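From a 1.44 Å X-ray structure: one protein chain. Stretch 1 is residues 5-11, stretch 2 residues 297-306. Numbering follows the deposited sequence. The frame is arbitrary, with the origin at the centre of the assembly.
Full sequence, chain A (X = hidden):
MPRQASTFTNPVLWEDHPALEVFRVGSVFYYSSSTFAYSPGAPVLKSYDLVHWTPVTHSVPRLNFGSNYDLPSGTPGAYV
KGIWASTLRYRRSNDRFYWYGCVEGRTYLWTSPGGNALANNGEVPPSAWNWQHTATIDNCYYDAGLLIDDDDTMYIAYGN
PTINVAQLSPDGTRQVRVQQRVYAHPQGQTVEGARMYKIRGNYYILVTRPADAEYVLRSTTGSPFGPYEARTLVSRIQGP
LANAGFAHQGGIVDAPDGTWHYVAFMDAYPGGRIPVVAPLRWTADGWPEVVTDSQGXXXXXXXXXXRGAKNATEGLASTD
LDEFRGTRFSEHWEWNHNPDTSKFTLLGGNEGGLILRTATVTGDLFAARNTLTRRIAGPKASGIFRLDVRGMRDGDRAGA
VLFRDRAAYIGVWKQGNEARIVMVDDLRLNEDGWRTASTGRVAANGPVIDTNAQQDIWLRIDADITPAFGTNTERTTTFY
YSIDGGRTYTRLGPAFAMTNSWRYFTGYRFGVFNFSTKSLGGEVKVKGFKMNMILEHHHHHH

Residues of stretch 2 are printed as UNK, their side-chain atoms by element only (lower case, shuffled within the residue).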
ATOM      1  N   ALA A   5      27.219  -5.319   3.549  1.00 35.60           N
ATOM      2  CA  ALA A   5      26.985  -4.133   2.670  1.00 31.38           C
ATOM      3  C   ALA A   5      26.858  -2.866   3.504  1.00 24.59           C
ATOM      4  O   ALA A   5      25.880  -2.702   4.241  1.00 24.16           O
ATOM      5  CB  ALA A   5      25.744  -4.337   1.817  1.00 35.03           C
ATOM      6  N   SER A   6      27.837  -1.973   3.362  1.00 20.32           N
ATOM      7  CA  SER A   6      28.017  -0.827   4.266  1.00 18.54           C
ATOM      8  C   SER A   6      27.211   0.415   3.881  1.00 15.77           C
ATOM      9  O   SER A   6      27.168   1.388   4.638  1.00 14.98           O
ATOM     10  CB  SER A   6      29.486  -0.436   4.287  1.00 20.18           C
ATOM     11  OG  SER A   6      29.851   0.091   3.017  1.00 20.14           O
ATOM     12  N   THR A   7      26.646   0.407   2.676  1.00 13.63           N
ATOM     13  CA  THR A   7      25.803   1.504   2.197  1.00 12.62           C
ATOM     14  C   THR A   7      24.522   0.940   1.598  1.00 11.59           C
ATOM     15  O   THR A   7      24.383  -0.284   1.427  1.00 13.00           O
ATOM     16  CB  THR A   7      26.532   2.343   1.122  1.00 13.32           C
ATOM     17  OG1 THR A   7      26.818   1.505   0.004  1.00 16.68           O
ATOM     18  CG2 THR A   7      27.854   2.902   1.657  1.00 14.79           C
ATOM     19  N   PHE A   8      23.582   1.832   1.309  1.00 10.29           N
ATOM     20  CA  PHE A   8      22.374   1.458   0.586  1.00  9.77           C
ATOM     21  C   PHE A   8      22.035   2.529  -0.450  1.00  9.13           C
ATOM     22  O   PHE A   8      22.510   3.674  -0.360  1.00  9.25           O
ATOM     23  CB  PHE A   8      21.179   1.300   1.522  1.00  9.28           C
ATOM     24  CG  PHE A   8      20.655   2.602   2.056  1.00  8.43           C
ATOM     25  CD1 PHE A   8      21.245   3.183   3.183  1.00  8.89           C
ATOM     26  CD2 PHE A   8      19.566   3.253   1.445  1.00  8.45           C
ATOM     27  CE1 PHE A   8      20.775   4.402   3.684  1.00  8.14           C
ATOM     28  CE2 PHE A   8      19.094   4.461   1.949  1.00  8.48           C
ATOM     29  CZ  PHE A   8      19.686   5.035   3.072  1.00  8.83           C
ATOM     30  N   THR A   9      21.216   2.143  -1.421  1.00  8.75           N
ATOM     31  CA  THR A   9      20.728   3.048  -2.454  1.00  9.52           C
ATOM     32  C   THR A   9      19.222   3.311  -2.306  1.00  8.66           C
ATOM     33  O   THR A   9      18.450   2.436  -1.903  1.00  9.89           O
ATOM     34  CB  THR A   9      21.061   2.523  -3.866  1.00 11.44           C
ATOM     35  OG1 THR A   9      20.417   1.264  -4.072  1.00 15.74           O
ATOM     36  CG2 THR A   9      22.573   2.357  -4.025  1.00 11.85           C
ATOM     37  N   ASN A  10      18.827   4.535  -2.618  1.00  7.06           N
ATOM     38  CA  ASN A  10      17.412   4.916  -2.673  1.00  6.65           C
ATOM     39  C   ASN A  10      16.828   4.645  -4.080  1.00  7.77           C
ATOM     40  O   ASN A  10      17.558   4.768  -5.059  1.00  9.80           O
ATOM     41  CB  ASN A  10      17.277   6.398  -2.338  1.00  6.96           C
ATOM     42  CG  ASN A  10      17.287   6.654  -0.838  1.00  5.83           C
ATOM     43  OD1 ASN A  10      16.517   6.043  -0.090  1.00  5.78           O
ATOM     44  ND2 ASN A  10      18.135   7.575  -0.400  1.00  6.81           N
ATOM     45  N   PRO A  11      15.531   4.264  -4.192  1.00  7.73           N
ATOM     46  CA  PRO A  11      14.594   4.049  -3.097  1.00  7.48           C
ATOM     47  C   PRO A  11      14.868   2.738  -2.347  1.00  7.27           C
ATOM     48  O   PRO A  11      15.475   1.799  -2.898  1.00  7.88           O
ATOM     49  CB  PRO A  11      13.240   4.023  -3.803  1.00  7.28           C
ATOM     50  CG  PRO A  11      13.558   3.422  -5.135  1.00  7.72           C
ATOM     51  CD  PRO A  11      14.904   3.992  -5.507  1.00  7.75           C
ATOM     52  N   UNK A 297      21.470  17.657  -2.582  1.00 14.39           N
ATOM     53  CA  UNK A 297      20.377  16.776  -2.970  1.00 12.70           C
ATOM     54  C   UNK A 297      20.117  15.734  -1.887  1.00 10.43           C
ATOM     55  O   UNK A 297      20.971  15.468  -1.048  1.00 10.63           O
ATOM     56  n   UNK A 297      20.505  15.475  -7.282  1.00 29.11           N
ATOM     57  c   UNK A 297      20.698  16.075  -4.292  1.00 12.08           C
ATOM     58  c   UNK A 297      21.539  16.292  -6.651  1.00 21.72           C
ATOM     59  c   UNK A 297      20.983  17.025  -5.438  1.00 14.80           C
ATOM     60  n   UNK A 297      18.780  15.068  -8.752  1.00 31.94           N
ATOM     61  c   UNK A 297      19.690  15.896  -8.253  1.00 31.59           C
ATOM     62  n   UNK A 297      19.778  17.136  -8.722  1.00 32.71           N
ATOM     63  N   UNK A 298      18.916  15.174  -1.897  1.00  9.59           N
ATOM     64  CA  UNK A 298      18.647  13.946  -1.171  1.00  8.61           C
ATOM     65  C   UNK A 298      19.483  12.892  -1.837  1.00  9.19           C
ATOM     66  O   UNK A 298      19.337  12.628  -3.032  1.00  9.85           O
ATOM     67  c   UNK A 298      14.748  11.048   2.395  1.00  6.65           C
ATOM     68  n   UNK A 298      16.533  10.498   0.711  1.00  6.31           N
ATOM     69  c   UNK A 298      17.180  11.188  -0.281  1.00  7.13           C
ATOM     70  c   UNK A 298      15.621  11.297   1.325  1.00  6.59           C
ATOM     71  c   UNK A 298      15.724  12.611   0.709  1.00  7.50           C
ATOM     72  c   UNK A 298      14.896  13.636   1.162  1.00  7.34           C
ATOM     73  c   UNK A 298      14.025  13.384   2.226  1.00  7.31           C
ATOM     74  c   UNK A 298      17.168  13.605  -1.262  1.00  8.28           C
ATOM     75  c   UNK A 298      16.737  12.508  -0.327  1.00  7.34           C
ATOM     76  c   UNK A 298      13.953  12.120   2.828  1.00  6.73           C
ATOM     77  N   UNK A 299      20.396  12.304  -1.088  1.00  8.93           N
ATOM     78  CA  UNK A 299      21.422  11.449  -1.682  1.00  9.56           C
ATOM     79  C   UNK A 299      20.898  10.155  -2.273  1.00  9.18           C
ATOM     80  O   UNK A 299      19.937   9.561  -1.772  1.00  8.05           O
ATOM     81  N   UNK A 300      21.548   9.704  -3.339  1.00 10.43           N
ATOM     82  CA  UNK A 300      21.200   8.414  -3.943  1.00 10.77           C
ATOM     83  C   UNK A 300      21.707   7.232  -3.108  1.00 11.07           C
ATOM     84  O   UNK A 300      21.125   6.144  -3.131  1.00 11.58           O
ATOM     85  o   UNK A 300      23.137   8.501  -5.375  1.00 14.42           O
ATOM     86  c   UNK A 300      21.109   9.433  -6.248  1.00 12.97           C
ATOM     87  c   UNK A 300      21.726   8.329  -5.391  1.00 12.88           C
ATOM     88  N   UNK A 301      22.776   7.460  -2.345  1.00 10.92           N
ATOM     89  CA  UNK A 301      23.280   6.438  -1.413  1.00 10.30           C
ATOM     90  C   UNK A 301      23.752   7.047  -0.117  1.00  9.07           C
ATOM     91  O   UNK A 301      24.270   8.170  -0.080  1.00 10.49           O
ATOM     92  c   UNK A 301      24.422   5.613  -2.029  1.00 11.93           C
ATOM     93  o   UNK A 301      25.554   6.420  -2.206  1.00 17.50           O
ATOM     94  N   UNK A 302      23.599   6.275   0.949  1.00  8.19           N
ATOM     95  CA  UNK A 302      24.025   6.687   2.274  1.00  8.09           C
ATOM     96  C   UNK A 302      24.568   5.484   3.049  1.00  7.83           C
ATOM     97  O   UNK A 302      24.320   4.333   2.664  1.00  8.66           O
ATOM     98  c   UNK A 302      21.152   8.809   2.007  1.00  7.07           C
ATOM     99  o   UNK A 302      21.012  12.472   1.727  1.00  8.62           O
ATOM    100  c   UNK A 302      20.691  10.090   1.696  1.00  6.62           C
ATOM    101  c   UNK A 302      22.821   7.236   3.026  1.00  7.62           C
ATOM    102  c   UNK A 302      21.465  11.198   2.017  1.00  7.32           C
ATOM    103  c   UNK A 302      22.684  11.035   2.666  1.00  7.08           C
ATOM    104  c   UNK A 302      23.124   9.750   2.996  1.00  7.48           C
ATOM    105  c   UNK A 302      22.374   8.617   2.641  1.00  7.29           C
ATOM    106  N   UNK A 303      25.289   5.734   4.163  1.00  8.54           N
ATOM    107  CA  UNK A 303      25.692   4.609   5.022  1.00  8.24           C
ATOM    108  C   UNK A 303      24.482   3.818   5.547  1.00  8.66           C
ATOM    109  O   UNK A 303      23.403   4.371   5.780  1.00  9.14           O
ATOM    110  c   UNK A 303      25.807   7.028   4.658  1.00  8.55           C
ATOM    111  c   UNK A 303      26.908   6.593   5.608  1.00  9.11           C
ATOM    112  c   UNK A 303      26.410   5.288   6.189  1.00  8.41           C
ATOM    113  N   UNK A 304      24.683   2.528   5.744  1.00  8.11           N
ATOM    114  CA  UNK A 304      23.604   1.672   6.193  1.00  7.92           C
ATOM    115  C   UNK A 304      23.195   2.097   7.624  1.00  7.46           C
ATOM    116  O   UNK A 304      24.032   2.334   8.467  1.00  7.93           O
ATOM    117  c   UNK A 304      24.010   0.168   6.089  1.00  8.24           C
ATOM    118  c   UNK A 304      22.774  -0.734   6.169  1.00  9.51           C
ATOM    119  c   UNK A 304      25.111  -0.180   7.095  1.00  9.68           C
ATOM    120  c   UNK A 304      21.946  -0.724   4.910  1.00 13.28           C
ATOM    121  N   UNK A 305      21.890   2.232   7.899  1.00  7.06           N
ATOM    122  CA  UNK A 305      21.516   2.754   9.232  1.00  7.27           C
ATOM    123  C   UNK A 305      21.838   1.814  10.389  1.00  8.05           C
ATOM    124  O   UNK A 305      22.030   2.272  11.517  1.00  9.59           O
ATOM    125  c   UNK A 305      20.001   2.991   9.099  1.00  7.09           C
ATOM    126  c   UNK A 305      20.764   2.264   6.950  1.00  7.25           C
ATOM    127  c   UNK A 305      19.809   3.231   7.606  1.00  7.61           C
ATOM    128  N   UNK A 306      21.879   0.518  10.109  1.00  9.20           N
ATOM    129  CA  UNK A 306      22.248  -0.476  11.113  1.00  8.77           C
ATOM    130  C   UNK A 306      23.306  -1.383  10.528  1.00  9.14           C
ATOM    131  O   UNK A 306      23.110  -1.920   9.445  1.00  9.03           O
ATOM    132  c   UNK A 306      21.021  -1.299  11.594  1.00  9.26           C
ATOM    133  c   UNK A 306      21.428  -2.442  12.525  1.00 10.59           C
ATOM    134  c   UNK A 306      20.053  -0.378  12.307  1.00  9.67           C
TER

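Position 297 carries seven side-chain atoms, three carbons leading to a nitrogen and then a carbon with two further nitrogens, none of them in contact with stretch 1. This guanidinium marks Arg297. At position 298, fused five- and six-membered rings of eight carbons and one nitrogen hang from a single carbon, and the ring edge lies near the Asn10 side-chain amide. The fused rings define an indole and hence Trp298, with NE1 of Trp298 3.5 Å from ND2 of Asn10.

Position 299 has no side-chain atoms, and its carbonyl O accepts a hydrogen bond from ND2 of Asn10 at 3.0 Å; it is Gly299. Position 300 shows one carbon bearing an oxygen and a carbon; this side chain does not approach stretch 1, but the backbone O at 300 accepts a hydrogen bond from N of Asn10 at 2.9 Å. The fork is that of Thr300.

One carbon followed by one oxygen at position 301 lies on the same face of the sheet as the Thr9 side chain. This is Ser301, whose CB lies 4.2 Å from CG2 of Thr9. Position 302 holds one carbon and a six-carbon ring with an oxygen, and its first carbon packs against the Phe8 ring. It is Tyr302, with CB 3.6 Å from CE1 of Phe8. The hydroxyl OH of Tyr302 turns back to accept a hydrogen bond from N of Gly299 (2.9 Å). An ideal CB on Gly299 would lie 2.8 Å from CZ of Tyr302, so the bare backbone leaves room for the ring.

At 303, three carbons close onto the backbone nitrogen. The CA-to-CB bond points away from stretch 1, yet the backbone O at 303 sits 3.4 Å from CE1 of Phe8, at the ring edge. The closed ring is Pro303. Four carbons at 304, forked at the first with one arm two carbons long, pack near CB of Phe8. They identify Ile304, whose CD1 lies 4.0 Å from CB of Phe8. Position 305 repeats the closed three-carbon ring, again beside the Phe8 ring, and is Pro305, with CD 3.9 Å from CE1 of Phe8. Position 306 has one carbon carrying two others, beyond contact: Val306.

The two segments pair as short antiparallel strands. Phe8 and Tyr302 form the hydrogen-bonded pair, N of Phe8 to O of Tyr302 at 2.9 Å and N of Tyr302 to O of Phe8 at 3.1 Å. The ladder extends beyond them through N of Ile304 to O of Ser6 (2.9 Å) and through Asn10 with Thr300. Apolar packing of Phe8 against Tyr302, Ile304 and Pro305 complements this backbone pairing, and the Asn10 side chain adds a polar anchor at Gly299.

Stretch 2 (297-306) RWGTSYPIPV
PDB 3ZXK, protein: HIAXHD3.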